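CAIP (Helicobacter cinaedi, PDB 5LBH) is a Dps-like mini-ferritin that probably oxidises and stores iron, and is an antigen that promotes the differentiation of macrophages into foam cells. Local coordinates at residues H23-N28 / Q94-D99; E46-V51 / A98-F103; D14-Y19 / A71-A76. All coordinates share one frame; numbering follows the deposited sequence.

Contact 1. Residues H23-N28 / Q94-D99; sequences HNFHWN and QAVLAD. With FE (Fe (III) ion), chain V.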
loop_
_atom_site.group_PDB
_atom_site.type_symbol
_atom_site.label_atom_id
_atom_site.label_comp_id
_atom_site.label_asym_id
_atom_site.label_seq_id
_atom_site.Cartn_x
_atom_site.Cartn_y
_atom_site.Cartn_z
ATOM N N HIS A 23 16.734 27.021 2.753
ATOM C CA HIS A 23 15.593 27.466 1.946
ATOM C C HIS A 23 16.045 28.492 0.901
ATOM O O HIS A 23 15.594 28.477 -0.250
ATOM C CB HIS A 23 14.510 28.067 2.849
ATOM C CG HIS A 23 13.566 27.059 3.430
ATOM N ND1 HIS A 23 13.834 26.379 4.603
ATOM C CD2 HIS A 23 12.328 26.662 3.044
ATOM C CE1 HIS A 23 12.820 25.582 4.894
ATOM N NE2 HIS A 23 11.894 25.738 3.967
ATOM N N ASN A 24 16.970 29.368 1.282
ATOM C CA ASN A 24 17.512 30.349 0.356
ATOM C C ASN A 24 18.265 29.670 -0.795
ATOM O O ASN A 24 18.048 30.001 -1.966
ATOM C CB ASN A 24 18.383 31.317 1.160
ATOM C CG ASN A 24 19.056 32.362 0.323
ATOM O OD1 ASN A 24 18.730 32.561 -0.837
ATOM N ND2 ASN A 24 19.983 33.085 0.942
ATOM N N PHE A 25 19.130 28.693 -0.493
ATOM C CA PHE A 25 19.742 27.906 -1.570
ATOM C C PHE A 25 18.682 27.222 -2.430
ATOM O O PHE A 25 18.796 27.164 -3.664
ATOM C CB PHE A 25 20.686 26.847 -0.993
ATOM C CG PHE A 25 21.850 27.410 -0.234
ATOM C CD1 PHE A 25 22.323 28.684 -0.507
ATOM C CD2 PHE A 25 22.475 26.662 0.748
ATOM C CE1 PHE A 25 23.400 29.203 0.192
ATOM C CE2 PHE A 25 23.558 27.166 1.446
ATOM C CZ PHE A 25 24.023 28.445 1.169
ATOM N N HIS A 26 17.648 26.692 -1.782
ATOM C CA HIS A 26 16.581 25.974 -2.463
ATOM C C HIS A 26 15.836 26.873 -3.446
ATOM O O HIS A 26 15.464 26.433 -4.537
ATOM C CB HIS A 26 15.652 25.399 -1.397
ATOM C CG HIS A 26 14.429 24.734 -1.931
ATOM N ND1 HIS A 26 14.461 23.539 -2.622
ATOM C CD2 HIS A 26 13.122 25.076 -1.827
ATOM C CE1 HIS A 26 13.229 23.186 -2.936
ATOM N NE2 HIS A 26 12.399 24.099 -2.466
ATOM N N TRP A 27 15.607 28.135 -3.076
ATOM C CA TRP A 27 14.825 29.057 -3.895
ATOM C C TRP A 27 15.644 29.717 -5.010
ATOM O O TRP A 27 15.092 30.039 -6.068
ATOM C CB TRP A 27 14.233 30.161 -3.023
ATOM C CG TRP A 27 13.285 29.719 -1.973
ATOM C CD1 TRP A 27 12.385 28.696 -2.053
ATOM C CD2 TRP A 27 13.108 30.317 -0.679
ATOM N NE1 TRP A 27 11.669 28.607 -0.880
ATOM C CE2 TRP A 27 12.089 29.589 -0.021
ATOM C CE3 TRP A 27 13.721 31.384 -0.010
ATOM C CZ2 TRP A 27 11.672 29.888 1.276
ATOM C CZ3 TRP A 27 13.314 31.686 1.272
ATOM C CH2 TRP A 27 12.294 30.938 1.910
ATOM N N ASN A 28 16.935 29.978 -4.781
ATOM C CA ASN A 28 17.696 30.915 -5.602
ATOM C C ASN A 28 18.833 30.251 -6.373
ATOM O O ASN A 28 19.756 30.951 -6.822
ATOM C CB ASN A 28 18.248 32.047 -4.734
ATOM C CG ASN A 28 17.144 32.903 -4.126
ATOM O OD1 ASN A 28 16.174 33.241 -4.794
ATOM N ND2 ASN A 28 17.306 33.285 -2.863
ATOM N N GLN A 94 29.577 23.894 -1.837
ATOM C CA GLN A 94 30.621 24.166 -0.855
ATOM C C GLN A 94 30.135 25.000 0.319
ATOM O O GLN A 94 30.692 24.885 1.415
ATOM C CB GLN A 94 31.830 24.834 -1.514
ATOM C CG GLN A 94 31.506 26.037 -2.317
ATOM C CD GLN A 94 32.428 26.197 -3.525
ATOM O OE1 GLN A 94 33.404 25.453 -3.693
ATOM N NE2 GLN A 94 32.117 27.177 -4.376
ATOM N N ALA A 95 29.101 25.816 0.151
ATOM C CA ALA A 95 28.454 26.363 1.338
ATOM C C ALA A 95 28.011 25.237 2.266
ATOM O O ALA A 95 28.260 25.286 3.475
ATOM C CB ALA A 95 27.264 27.237 0.953
ATOM N N VAL A 96 27.405 24.187 1.706
ATOM C CA VAL A 96 26.871 23.104 2.520
ATOM C C VAL A 96 28.005 22.274 3.114
ATOM O O VAL A 96 27.939 21.846 4.270
ATOM C CB VAL A 96 25.910 22.239 1.677
ATOM C CG1 VAL A 96 25.687 20.850 2.322
ATOM C CG2 VAL A 96 24.614 22.979 1.384
ATOM N N LEU A 97 29.056 22.018 2.333
ATOM C CA LEU A 97 30.191 21.263 2.858
ATOM C C LEU A 97 30.821 21.981 4.047
ATOM O O LEU A 97 31.072 21.366 5.087
ATOM C CB LEU A 97 31.237 21.030 1.759
ATOM C CG LEU A 97 32.562 20.335 2.125
ATOM C CD1 LEU A 97 32.318 18.916 2.668
ATOM C CD2 LEU A 97 33.544 20.287 0.958
ATOM N N ALA A 98 31.007 23.302 3.944
ATOM C CA ALA A 98 31.624 24.037 5.044
ATOM C C ALA A 98 30.780 23.953 6.311
ATOM O O ALA A 98 31.304 23.692 7.400
ATOM C CB ALA A 98 31.849 25.493 4.654
ATOM N N ASP A 99 29.464 24.137 6.189
ATOM C CA ASP A 99 28.620 24.050 7.377
ATOM C C ASP A 99 28.538 22.628 7.921
ATOM O O ASP A 99 28.417 22.451 9.138
ATOM C CB ASP A 99 27.222 24.608 7.098
ATOM C CG ASP A 99 27.196 26.138 7.087
ATOM O OD1 ASP A 99 28.177 26.753 7.541
ATOM O OD2 ASP A 99 26.189 26.727 6.655
HETATM FE FE FE V . 10.013 24.437 -2.516
HETATM O O HOH W 1 8.917 22.989 -4.348
#
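Phe25 turns its CG to the side of its own backbone N, opposite the carbonyl carbon (chi1 -63°), which sends its ring out toward Ala95. His26, the next residue, has CG opposite the backbone N (chi1 175°), and its imidazole leaves the helix on another side, toward the iron. The far end of the Phe25 ring carries the contact. Phe25 CZ lies 3.5 Å from Ala95 CB, and Phe25 CE2 is 3.7 Å from the same methyl, which meets the ring obliquely. A looser touch follows at the ring side, where Phe25 CD2 is 4.3 Å from Val96 CG2. All of this is apolar packing. It joins helix 4-28 to helix 89-116 within the four-helix bundle of a ferritin-like subunit. His26 instead belongs to the intersubunit iron site, as in the ferroxidase centres of Dps proteins. Its NE2 binds the iron ion at 2.4 Å, and a water is bound to the same iron ion at 2.6 Å. Asp53 and Glu57 of the second subunit complete the ligands seen. The bond from His26 ND1 to Thr41 OG1 fixes the rotation of the imidazole, while Trp27 NE1 bonds OD2 of that Asp53, a second-shell hold on a metal ligand. Asn28 ND2 donates to Asn24 OD1 at 2.6 Å. The bond is bent, 146° at the hydrogen, with the donor slightly tilted from the carbonyl plane of Asn24.

Contact 2. Residues E46-V51 / A98-F103; sequences EQFADV and ADYEYF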
loop_
_atom_site.group_PDB
_atom_site.type_symbol
_atom_site.label_atom_id
_atom_site.label_comp_id
_atom_site.label_asym_id
_atom_site.label_seq_id
_atom_site.Cartn_x
_atom_site.Cartn_y
_atom_site.Cartn_z
ATOM N N GLU A 46 14.603 19.606 5.457
ATOM C CA GLU A 46 13.663 18.769 6.197
ATOM C C GLU A 46 14.381 17.909 7.228
ATOM O O GLU A 46 13.846 17.676 8.316
ATOM C CB GLU A 46 12.860 17.879 5.236
ATOM C CG GLU A 46 11.774 18.628 4.445
ATOM C CD GLU A 46 11.160 17.809 3.284
ATOM O OE1 GLU A 46 11.626 16.676 2.998
ATOM O OE2 GLU A 46 10.224 18.326 2.626
ATOM N N GLN A 47 15.624 17.502 6.946
ATOM C CA GLN A 47 16.371 16.718 7.919
ATOM C C GLN A 47 16.836 17.576 9.092
ATOM O O GLN A 47 16.799 17.116 10.241
ATOM C CB GLN A 47 17.588 16.060 7.251
ATOM C CG GLN A 47 17.260 14.918 6.304
ATOM C CD GLN A 47 16.863 13.639 7.047
ATOM O OE1 GLN A 47 15.714 13.186 6.960
ATOM N NE2 GLN A 47 17.814 13.047 7.773
ATOM N N PHE A 48 17.183 18.845 8.840
ATOM C CA PHE A 48 17.560 19.744 9.921
ATOM C C PHE A 48 16.360 20.285 10.681
ATOM O O PHE A 48 16.520 20.686 11.835
ATOM C CB PHE A 48 18.445 20.876 9.391
ATOM C CG PHE A 48 19.899 20.493 9.327
ATOM C CD1 PHE A 48 20.407 19.800 8.229
ATOM C CD2 PHE A 48 20.742 20.762 10.395
ATOM C CE1 PHE A 48 21.738 19.417 8.187
ATOM C CE2 PHE A 48 22.079 20.391 10.359
ATOM C CZ PHE A 48 22.577 19.716 9.256
ATOM N N ALA A 49 15.166 20.297 10.080
ATOM C CA ALA A 49 13.972 20.482 10.893
ATOM C C ALA A 49 13.852 19.374 11.927
ATOM O O ALA A 49 13.384 19.617 13.044
ATOM C CB ALA A 49 12.719 20.534 10.024
ATOM N N ASP A 50 14.335 18.166 11.595
ATOM C CA ASP A 50 14.209 17.051 12.520
ATOM C C ASP A 50 15.225 17.114 13.645
ATOM O O ASP A 50 14.846 16.937 14.808
ATOM C CB ASP A 50 14.372 15.736 11.767
ATOM C CG ASP A 50 13.106 15.315 11.046
ATOM O OD1 ASP A 50 12.011 15.815 11.402
ATOM O OD2 ASP A 50 13.211 14.473 10.128
ATOM N N VAL A 51 16.483 17.465 13.346
ATOM C CA VAL A 51 17.456 17.689 14.422
ATOM C C VAL A 51 17.002 18.830 15.323
ATOM O O VAL A 51 17.118 18.747 16.547
ATOM C CB VAL A 51 18.885 17.934 13.881
ATOM C CG1 VAL A 51 19.267 16.940 12.865
ATOM C CG2 VAL A 51 19.086 19.321 13.386
ATOM N N ALA A 98 31.007 23.302 3.944
ATOM C CA ALA A 98 31.624 24.037 5.044
ATOM C C ALA A 98 30.780 23.953 6.311
ATOM O O ALA A 98 31.304 23.692 7.400
ATOM C CB ALA A 98 31.849 25.493 4.654
ATOM N N ASP A 99 29.464 24.137 6.189
ATOM C CA ASP A 99 28.620 24.050 7.377
ATOM C C ASP A 99 28.538 22.628 7.921
ATOM O O ASP A 99 28.417 22.451 9.138
ATOM C CB ASP A 99 27.222 24.608 7.098
ATOM C CG ASP A 99 27.196 26.138 7.087
ATOM O OD1 ASP A 99 28.177 26.753 7.541
ATOM O OD2 ASP A 99 26.189 26.727 6.655
ATOM N N TYR A 100 28.594 21.615 7.048
ATOM C CA TYR A 100 28.593 20.223 7.505
ATOM C C TYR A 100 29.826 19.906 8.347
ATOM O O TYR A 100 29.752 19.120 9.297
ATOM C CB TYR A 100 28.533 19.265 6.318
ATOM C CG TYR A 100 27.160 18.977 5.826
ATOM C CD1 TYR A 100 26.067 19.666 6.320
ATOM C CD2 TYR A 100 26.944 17.973 4.915
ATOM C CE1 TYR A 100 24.795 19.387 5.881
ATOM C CE2 TYR A 100 25.680 17.683 4.468
ATOM C CZ TYR A 100 24.611 18.390 4.953
ATOM O OH TYR A 100 23.349 18.098 4.494
ATOM N N GLU A 101 30.983 20.465 7.972
ATOM C CA GLU A 101 32.196 20.262 8.755
ATOM C C GLU A 101 32.041 20.887 10.128
ATOM O O GLU A 101 32.577 20.378 11.121
ATOM C CB GLU A 101 33.390 20.930 8.075
ATOM C CG GLU A 101 33.469 20.703 6.608
ATOM C CD GLU A 101 34.477 19.684 6.245
ATOM O OE1 GLU A 101 34.564 18.687 6.994
ATOM O OE2 GLU A 101 35.140 19.864 5.192
ATOM N N TYR A 102 31.316 21.999 10.193
ATOM C CA TYR A 102 31.031 22.626 11.468
ATOM C C TYR A 102 30.117 21.749 12.314
ATOM O O TYR A 102 30.412 21.477 13.480
ATOM C CB TYR A 102 30.413 23.991 11.217
ATOM C CG TYR A 102 29.875 24.643 12.452
ATOM C CD1 TYR A 102 28.499 24.702 12.678
ATOM C CD2 TYR A 102 30.729 25.178 13.403
ATOM C CE1 TYR A 102 27.994 25.305 13.809
ATOM C CE2 TYR A 102 30.236 25.774 14.529
ATOM C CZ TYR A 102 28.866 25.838 14.734
ATOM O OH TYR A 102 28.363 26.435 15.875
ATOM N N PHE A 103 29.022 21.261 11.733
ATOM C CA PHE A 103 28.133 20.367 12.472
ATOM C C PHE A 103 28.851 19.085 12.875
ATOM O O PHE A 103 28.592 18.542 13.954
ATOM C CB PHE A 103 26.883 20.054 11.646
ATOM C CG PHE A 103 25.814 21.129 11.699
ATOM C CD1 PHE A 103 25.049 21.325 12.842
ATOM C CD2 PHE A 103 25.564 21.939 10.591
ATOM C CE1 PHE A 103 24.030 22.300 12.874
ATOM C CE2 PHE A 103 24.573 22.909 10.614
ATOM C CZ PHE A 103 23.812 23.100 11.759
#
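Phe48 reaches from helix 34-61 to Tyr100 and Phe103 of helix 89-116. Its CB points toward the other helix, and the ring lies between the two helices. Along one side of the ring, Phe48 CD2 comes within 4.1 Å of Phe103 CZ. One atom further, Phe48 CE2 sits over the centre of the Phe103 ring, 3.4 Å above its plane. It lies within 3.5 to 4.0 Å of all six carbons of that ring, from Phe103 CZ to Phe103 CG. This is an edge-to-face pair with the edge on Phe48, the planes inclined at 53° and the centroids 4.8 Å apart. The pair lies in the core of the ferritin-like four-helix bundle, close to the centre of the subunit. The two segments run in the same general direction, as expected for helices joined by the long crossover connection of this fold. On the other side of the ring, Phe48 CE1 meets Tyr100 CE1 at 3.8 Å. The tip, Phe48 CZ, is shared: it lies 4.0 Å from Phe103 CD2 and 4.1 Å from Tyr100 CE1. Tyr100 points its CB past the other segment, but with CG beside the backbone N (chi1 -86°) its ring end comes back to make this oblique touch. Phe18 of helix 4-28 adds a further edge-to-face partner for Phe48, and helix 120-144 packs on Tyr100 through Leu133, Ala136 and Ile137.

Contact 3. Residues D14-Y19 / A71-A76; sequences DASVFY and ADMLKA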
loop_
_atom_site.group_PDB
_atom_site.type_symbol
_atom_site.label_atom_id
_atom_site.label_comp_id
_atom_site.label_asym_id
_atom_site.label_seq_id
_atom_site.Cartn_x
_atom_site.Cartn_y
_atom_site.Cartn_z
ATOM N N ASP A 14 22.083 26.678 15.730
ATOM C CA ASP A 14 22.669 26.622 14.399
ATOM C C ASP A 14 21.771 25.868 13.426
ATOM O O ASP A 14 21.763 26.192 12.229
ATOM C CB ASP A 14 24.065 26.003 14.458
ATOM C CG ASP A 14 25.071 26.884 15.203
ATOM O OD1 ASP A 14 25.158 28.118 14.952
ATOM O OD2 ASP A 14 25.783 26.325 16.058
ATOM N N ALA A 15 21.021 24.856 13.907
ATOM C CA ALA A 15 20.071 24.167 13.027
ATOM C C ALA A 15 19.004 25.126 12.516
ATOM O O ALA A 15 18.646 25.090 11.332
ATOM C CB ALA A 15 19.411 22.976 13.721
ATOM N N SER A 16 18.471 25.988 13.389
ATOM C CA SER A 16 17.403 26.875 12.929
ATOM C C SER A 16 17.924 27.891 11.921
ATOM O O SER A 16 17.206 28.249 10.986
ATOM C CB SER A 16 16.700 27.579 14.103
ATOM O OG SER A 16 17.505 28.547 14.739
ATOM N N VAL A 17 19.165 28.354 12.077
ATOM C CA VAL A 17 19.732 29.276 11.095
ATOM C C VAL A 17 20.038 28.551 9.791
ATOM O O VAL A 17 19.747 29.056 8.706
ATOM C CB VAL A 17 20.972 29.975 11.680
ATOM C CG1 VAL A 17 21.705 30.784 10.607
ATOM C CG2 VAL A 17 20.548 30.872 12.859
ATOM N N PHE A 18 20.610 27.347 9.874
ATOM C CA PHE A 18 20.904 26.572 8.672
ATOM C C PHE A 18 19.620 26.215 7.935
ATOM O O PHE A 18 19.573 26.227 6.692
ATOM C CB PHE A 18 21.671 25.307 9.056
ATOM C CG PHE A 18 22.259 24.578 7.890
ATOM C CD1 PHE A 18 21.856 23.287 7.575
ATOM C CD2 PHE A 18 23.232 25.185 7.103
ATOM C CE1 PHE A 18 22.412 22.616 6.486
ATOM C CE2 PHE A 18 23.785 24.518 6.014
ATOM C CZ PHE A 18 23.377 23.233 5.704
ATOM N N TYR A 19 18.560 25.921 8.695
ATOM C CA TYR A 19 17.266 25.620 8.102
ATOM C C TYR A 19 16.824 26.722 7.142
ATOM O O TYR A 19 16.397 26.446 6.012
ATOM C CB TYR A 19 16.253 25.414 9.229
ATOM C CG TYR A 19 14.832 25.191 8.803
ATOM C CD1 TYR A 19 13.888 26.198 8.947
ATOM C CD2 TYR A 19 14.413 23.953 8.303
ATOM C CE1 TYR A 19 12.592 26.003 8.585
ATOM C CE2 TYR A 19 13.093 23.746 7.928
ATOM C CZ TYR A 19 12.192 24.780 8.069
ATOM O OH TYR A 19 10.880 24.616 7.714
ATOM N N ALA A 71 14.796 35.222 18.440
ATOM C CA ALA A 71 15.722 36.235 18.938
ATOM C C ALA A 71 16.869 35.587 19.701
ATOM O O ALA A 71 18.035 35.924 19.475
ATOM C CB ALA A 71 14.997 37.251 19.817
ATOM N N ASP A 72 16.567 34.618 20.573
ATOM C CA ASP A 72 17.632 33.936 21.314
ATOM C C ASP A 72 18.475 33.042 20.418
ATOM O O ASP A 72 19.697 32.974 20.596
ATOM C CB ASP A 72 17.042 33.102 22.446
ATOM C CG ASP A 72 16.514 33.946 23.561
ATOM O OD1 ASP A 72 16.845 35.157 23.599
ATOM O OD2 ASP A 72 15.724 33.408 24.360
ATOM N N MET A 73 17.848 32.368 19.438
ATOM C CA MET A 73 18.592 31.449 18.578
ATOM C C MET A 73 19.538 32.204 17.661
ATOM O O MET A 73 20.642 31.732 17.372
ATOM C CB MET A 73 17.631 30.608 17.751
ATOM C CG MET A 73 16.622 29.917 18.605
ATOM S SD MET A 73 15.448 28.950 17.672
ATOM C CE MET A 73 14.374 28.428 19.009
ATOM N N LEU A 74 19.122 33.383 17.200
ATOM C CA LEU A 74 19.995 34.197 16.366
ATOM C C LEU A 74 21.232 34.636 17.130
ATOM O O LEU A 74 22.336 34.664 16.572
ATOM C CB LEU A 74 19.229 35.406 15.842
ATOM C CG LEU A 74 18.630 35.249 14.462
ATOM C CD1 LEU A 74 17.797 36.463 14.127
ATOM C CD2 LEU A 74 19.796 35.126 13.494
ATOM N N LYS A 75 21.086 34.960 18.408
ATOM C CA LYS A 75 22.262 35.422 19.126
ATOM C C LYS A 75 23.183 34.261 19.507
ATOM O O LYS A 75 24.403 34.451 19.584
ATOM C CB LYS A 75 21.836 36.278 20.326
ATOM C CG LYS A 75 21.459 37.695 19.906
ATOM C CD LYS A 75 20.183 37.766 19.110
ATOM C CE LYS A 75 19.970 38.977 18.327
ATOM N NZ LYS A 75 20.827 39.162 17.208
ATOM N N ALA A 76 22.649 33.044 19.665
ATOM C CA ALA A 76 23.502 31.895 19.971
ATOM C C ALA A 76 24.150 31.283 18.733
ATOM O O ALA A 76 25.211 30.654 18.848
ATOM C CB ALA A 76 22.713 30.822 20.714
#
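Ser16 and Met73 face each other with their CA atoms 7.4 Å apart, and Val17 and Leu74 follow at 7.2 Å. Both segments are helical. The short helix 70-76 runs across helix 4-28 rather than along it, and the two meet through these two consecutive residue pairs. Ser16 and Met73 both direct CB toward the opposite segment. The side chain of Met73 leaves with CG beside the backbone N (chi1 -53°) and is extended beyond it, so that the sulfur passes alongside the serine. Met73 SD lies 3.6 Å from Ser16 OG and 4.0 Å from Ser16 CB, while Met73 CB is 3.7 Å from the same hydroxyl oxygen. No hydrogen bond joins the two; they are in packing contact. Ser16 OG is hydrogen-bonded to Ala13 O, one turn back in its own helix. A chi1 of 70° sets that hydroxyl between the backbone N and the carbonyl carbon. The second pair is looser. Leu74 points its CB away from helix 4-28, but the branch end returns, and Leu74 CD2 reaches Val17 CG2 at 4.4 Å. A short helix in the long connection between the second and third bundle helices is a hallmark of Dps proteins. Here it lies on the outside of the bundle at a subunit interface. Val20 of the second subunit packs on Met73, Leu74 of that subunit packs on Leu74, and its Glu81 OE1 accepts a bond from Ala71 N. Asp14 holds the chain just beyond helix 70-76: its OD1 takes the backbone N-H groups of Lys78 and Ile79, and its OD2 bonds Gln10 NE2, which also reaches Ala76 O.

How the contacts relate
The centres of contacts 1 and 2 are about 11 Å apart. Both use helix 89-116, with Ala98 and Asp99 in common. Contacts 1 and 3 both use helix 4-28, about 16 Å apart between centres, and both meet the second subunit. Contact 2 lies deeper, about 12 Å from contact 3 between centres. Those two touch directly: Tyr102 OH is 2.6 Å from Asp14 OD2, a probable hydrogen bond, and Val51 CG2 packs on Ala15 CB at 3.7 Å. Iron is bound at contact 1 through His26. The side chain of Met73 in contact 3 is about 13 Å from a bound iron ion, but not the one held by His26.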